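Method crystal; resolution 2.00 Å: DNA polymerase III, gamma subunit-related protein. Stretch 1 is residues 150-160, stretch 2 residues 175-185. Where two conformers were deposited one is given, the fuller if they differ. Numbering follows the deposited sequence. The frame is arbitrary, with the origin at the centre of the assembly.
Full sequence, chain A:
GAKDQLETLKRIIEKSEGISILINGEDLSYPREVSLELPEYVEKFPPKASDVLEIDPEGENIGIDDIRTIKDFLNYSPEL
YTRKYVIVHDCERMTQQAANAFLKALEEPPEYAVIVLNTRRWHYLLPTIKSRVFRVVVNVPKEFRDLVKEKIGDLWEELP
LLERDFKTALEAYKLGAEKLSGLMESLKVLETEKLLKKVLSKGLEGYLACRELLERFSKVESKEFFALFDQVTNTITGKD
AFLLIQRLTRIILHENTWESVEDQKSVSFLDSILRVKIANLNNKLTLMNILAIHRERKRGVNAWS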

# COMPACT_ATOMS: atom_id res chain seq x y z
N GLU A 150 -8.23 -19.71 7.61
CA GLU A 150 -9.27 -20.44 8.33
C GLU A 150 -10.59 -19.67 8.41
O GLU A 150 -11.65 -20.28 8.38
CB GLU A 150 -8.80 -20.85 9.73
N LYS A 151 -10.54 -18.34 8.51
CA LYS A 151 -11.77 -17.54 8.55
C LYS A 151 -12.47 -17.47 7.19
O LYS A 151 -13.67 -17.71 7.11
CB LYS A 151 -11.50 -16.14 9.11
CG LYS A 151 -12.71 -15.19 9.18
CD LYS A 151 -13.85 -15.72 10.04
N ILE A 152 -11.71 -17.15 6.12
CA ILE A 152 -12.28 -17.02 4.75
C ILE A 152 -12.27 -18.27 3.85
O ILE A 152 -12.86 -18.23 2.77
CB ILE A 152 -11.68 -15.78 4.00
CG1 ILE A 152 -10.24 -16.02 3.51
CG2 ILE A 152 -11.76 -14.53 4.90
CD1 ILE A 152 -9.62 -14.78 2.87
N GLY A 153 -11.61 -19.34 4.28
CA GLY A 153 -11.56 -20.60 3.53
C GLY A 153 -10.90 -20.56 2.17
O GLY A 153 -9.80 -20.02 2.03
N ASP A 154 -11.58 -21.13 1.16
CA ASP A 154 -11.09 -21.18 -0.24
C ASP A 154 -10.77 -19.80 -0.85
O ASP A 154 -9.96 -19.72 -1.75
CB ASP A 154 -12.12 -21.85 -1.16
CG ASP A 154 -12.34 -23.33 -0.87
OD1 ASP A 154 -11.61 -23.94 -0.05
OD2 ASP A 154 -13.26 -23.89 -1.50
N LEU A 155 -11.44 -18.76 -0.35
CA LEU A 155 -11.27 -17.37 -0.79
C LEU A 155 -9.82 -16.85 -0.68
O LEU A 155 -9.45 -15.94 -1.41
CB LEU A 155 -12.21 -16.47 0.02
CG LEU A 155 -13.72 -16.77 -0.05
CD1 LEU A 155 -14.50 -15.95 0.93
CD2 LEU A 155 -14.27 -16.60 -1.47
N TRP A 156 -9.03 -17.40 0.25
CA TRP A 156 -7.63 -17.01 0.43
C TRP A 156 -6.80 -17.35 -0.81
O TRP A 156 -6.05 -16.51 -1.30
CB TRP A 156 -7.06 -17.69 1.67
CG TRP A 156 -5.62 -17.32 1.97
CD1 TRP A 156 -4.51 -18.01 1.58
CD2 TRP A 156 -5.15 -16.18 2.70
NE1 TRP A 156 -3.38 -17.38 2.04
CE2 TRP A 156 -3.74 -16.25 2.72
CE3 TRP A 156 -5.78 -15.12 3.35
CZ2 TRP A 156 -2.96 -15.29 3.36
CZ3 TRP A 156 -4.99 -14.17 3.99
CH2 TRP A 156 -3.60 -14.27 3.99
N GLU A 157 -6.93 -18.58 -1.30
CA GLU A 157 -6.20 -18.99 -2.51
C GLU A 157 -6.74 -18.26 -3.76
O GLU A 157 -6.01 -18.06 -4.73
CB GLU A 157 -6.20 -20.52 -2.69
CG GLU A 157 -5.25 -21.31 -1.73
CD GLU A 157 -5.62 -21.26 -0.25
OE1 GLU A 157 -6.82 -21.10 0.09
OE2 GLU A 157 -4.71 -21.43 0.59
N GLU A 158 -8.01 -17.86 -3.70
CA GLU A 158 -8.70 -17.14 -4.78
C GLU A 158 -8.34 -15.64 -4.83
O GLU A 158 -8.63 -14.95 -5.82
CB GLU A 158 -10.20 -17.36 -4.54
CG GLU A 158 -11.17 -16.87 -5.59
CD GLU A 158 -12.59 -17.46 -5.42
OE1 GLU A 158 -12.74 -18.65 -5.04
OE2 GLU A 158 -13.57 -16.75 -5.71
N LEU A 159 -7.69 -15.12 -3.79
CA LEU A 159 -7.29 -13.71 -3.69
C LEU A 159 -5.81 -13.63 -3.31
O LEU A 159 -5.48 -13.32 -2.17
CB LEU A 159 -8.17 -13.06 -2.64
CG LEU A 159 -9.67 -13.08 -2.93
CD1 LEU A 159 -10.42 -12.54 -1.72
CD2 LEU A 159 -10.02 -12.30 -4.19
N PRO A 160 -4.90 -13.90 -4.27
CA PRO A 160 -3.46 -13.88 -4.00
C PRO A 160 -2.85 -12.61 -3.38
O PRO A 160 -1.81 -12.72 -2.74
CB PRO A 160 -2.85 -14.14 -5.37
CG PRO A 160 -3.88 -14.87 -6.10
CD PRO A 160 -5.14 -14.21 -5.69
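Stretch 2 175-185: LGAEKLSGLME

Stretch 2 is a kinked helix that packs on stretch 1 mainly through apolar side chains, with no hydrogen bond between the two among the modelled atoms. The contact buries 408 Å², both sides summed.

Stretch 2 is helical from Leu175 to Glu185 and extends beyond both ends. The helix is kinked where the N atoms of Ala177 and Glu178 have no bond to the turn before. Just ahead, Gly176 has phi/psi of 89/174, where a CB would be jammed against the carbonyl O of Leu175. Regular bonding resumes with Leu180 N to Gly176 O at 3.0 Å and continues through Glu185 N to Ser181 O at 3.1 Å.

The nearest CA atoms are those of Ile152 and Ala177, 4.3 Å apart, beside the kink. Here stretch 1 finishes a helix and makes a type II' turn from Ile152 to Leu155. Ala177 CB lies 3.7 Å from Lys151 O, and Gly176 CA lies 4.1 Å from Lys151 CG.

The two chains run in the same general direction: contacts pass from Lys151 with Gly176 and Ala177 to Glu158 with Met184. Leu155 points toward stretch 2 and fits as a knob among Ala177, Leu180, Ser181 and Met184. Its CD1 is 3.6 Å from Ala177 O, 3.7 Å from Leu180 CD2 and 3.5 Å from Ser181 OG. Its CD2 is 4.0 Å from SE of Met184, a selenomethionine. Ser181 OG also donates to Ala177 O at 3.1 Å, so this hydroxyl is tied to its own helix.

Leu180 is buried, with rotamers t and p, and points toward stretch 1. Its CD2 gathers three apolar side chains: besides Leu155 CD1, it meets Ile152 CG2 and Leu159 CD1, each at 4.0 Å. Farther along, Met184 CE reaches Glu158 OE2 at 3.2 Å, a close contact, not a hydrogen bond, made by an exposed glutamate.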

# COMPACT_ATOMS: atom_id res chain seq x y z
N LEU A 175 -14.54 -9.02 7.48
CA LEU A 175 -15.80 -9.35 6.79
C LEU A 175 -16.23 -10.79 7.01
O LEU A 175 -17.40 -11.05 7.27
CB LEU A 175 -15.74 -9.14 5.27
CG LEU A 175 -15.81 -7.74 4.68
CD1 LEU A 175 -15.66 -7.83 3.17
CD2 LEU A 175 -17.14 -7.07 5.03
N GLY A 176 -15.28 -11.72 6.89
CA GLY A 176 -15.55 -13.15 7.05
C GLY A 176 -15.95 -13.73 5.71
O GLY A 176 -16.14 -12.99 4.74
N ALA A 177 -16.11 -15.05 5.67
CA ALA A 177 -16.44 -15.79 4.45
C ALA A 177 -17.70 -15.36 3.69
O ALA A 177 -17.62 -15.09 2.49
CB ALA A 177 -16.50 -17.28 4.76
N GLU A 178 -18.84 -15.29 4.37
CA GLU A 178 -20.12 -14.92 3.75
C GLU A 178 -20.18 -13.50 3.18
O GLU A 178 -20.66 -13.30 2.07
CB GLU A 178 -21.27 -15.11 4.75
N LYS A 179 -19.71 -12.52 3.95
CA LYS A 179 -19.72 -11.13 3.49
C LYS A 179 -18.67 -10.87 2.39
O LYS A 179 -18.91 -10.05 1.49
CB LYS A 179 -19.59 -10.15 4.66
CG LYS A 179 -20.74 -10.20 5.68
CD LYS A 179 -20.57 -9.08 6.70
CE LYS A 179 -21.72 -9.00 7.70
NZ LYS A 179 -21.52 -7.85 8.64
N LEU A 180 -17.54 -11.59 2.44
CA LEU A 180 -16.50 -11.47 1.42
C LEU A 180 -17.08 -12.03 0.13
O LEU A 180 -17.02 -11.38 -0.90
CB LEU A 180 -15.20 -12.18 1.82
CG LEU A 180 -14.02 -12.12 0.84
CD1 LEU A 180 -13.70 -10.70 0.36
CD2 LEU A 180 -12.80 -12.74 1.49
N SER A 181 -17.67 -13.23 0.20
CA SER A 181 -18.31 -13.82 -0.97
C SER A 181 -19.46 -12.92 -1.44
O SER A 181 -19.62 -12.73 -2.63
CB SER A 181 -18.81 -15.22 -0.70
OG SER A 181 -17.71 -16.07 -0.43
N GLY A 182 -20.22 -12.36 -0.50
CA GLY A 182 -21.32 -11.44 -0.84
C GLY A 182 -20.85 -10.15 -1.52
O GLY A 182 -21.55 -9.62 -2.38
N LEU A 183 -19.69 -9.64 -1.11
CA LEU A 183 -19.11 -8.42 -1.71
C LEU A 183 -18.66 -8.72 -3.14
O LEU A 183 -18.81 -7.89 -4.04
CB LEU A 183 -17.93 -7.88 -0.87
CG LEU A 183 -17.22 -6.62 -1.38
CD1 LEU A 183 -18.20 -5.48 -1.57
CD2 LEU A 183 -16.10 -6.20 -0.46
N MSE A 184 -18.08 -9.90 -3.33
CA MSE A 184 -17.65 -10.33 -4.66
C MSE A 184 -18.85 -10.43 -5.61
O MSE A 184 -18.75 -10.01 -6.76
CB MSE A 184 -16.87 -11.65 -4.57
CG MSE A 184 -15.53 -11.45 -3.90
SE MSE A 184 -14.67 -13.07 -3.39
CE MSE A 184 -14.44 -13.75 -5.00
N GLU A 185 -19.97 -10.95 -5.11
CA GLU A 185 -21.20 -11.08 -5.89
C GLU A 185 -21.87 -9.73 -6.17
O GLU A 185 -22.45 -9.55 -7.24
CB GLU A 185 -22.18 -12.05 -5.21
CG GLU A 185 -23.53 -12.26 -5.94
CD GLU A 185 -23.39 -12.77 -7.36
OE1 GLU A 185 -22.43 -13.52 -7.65
OE2 GLU A 185 -24.26 -12.43 -8.18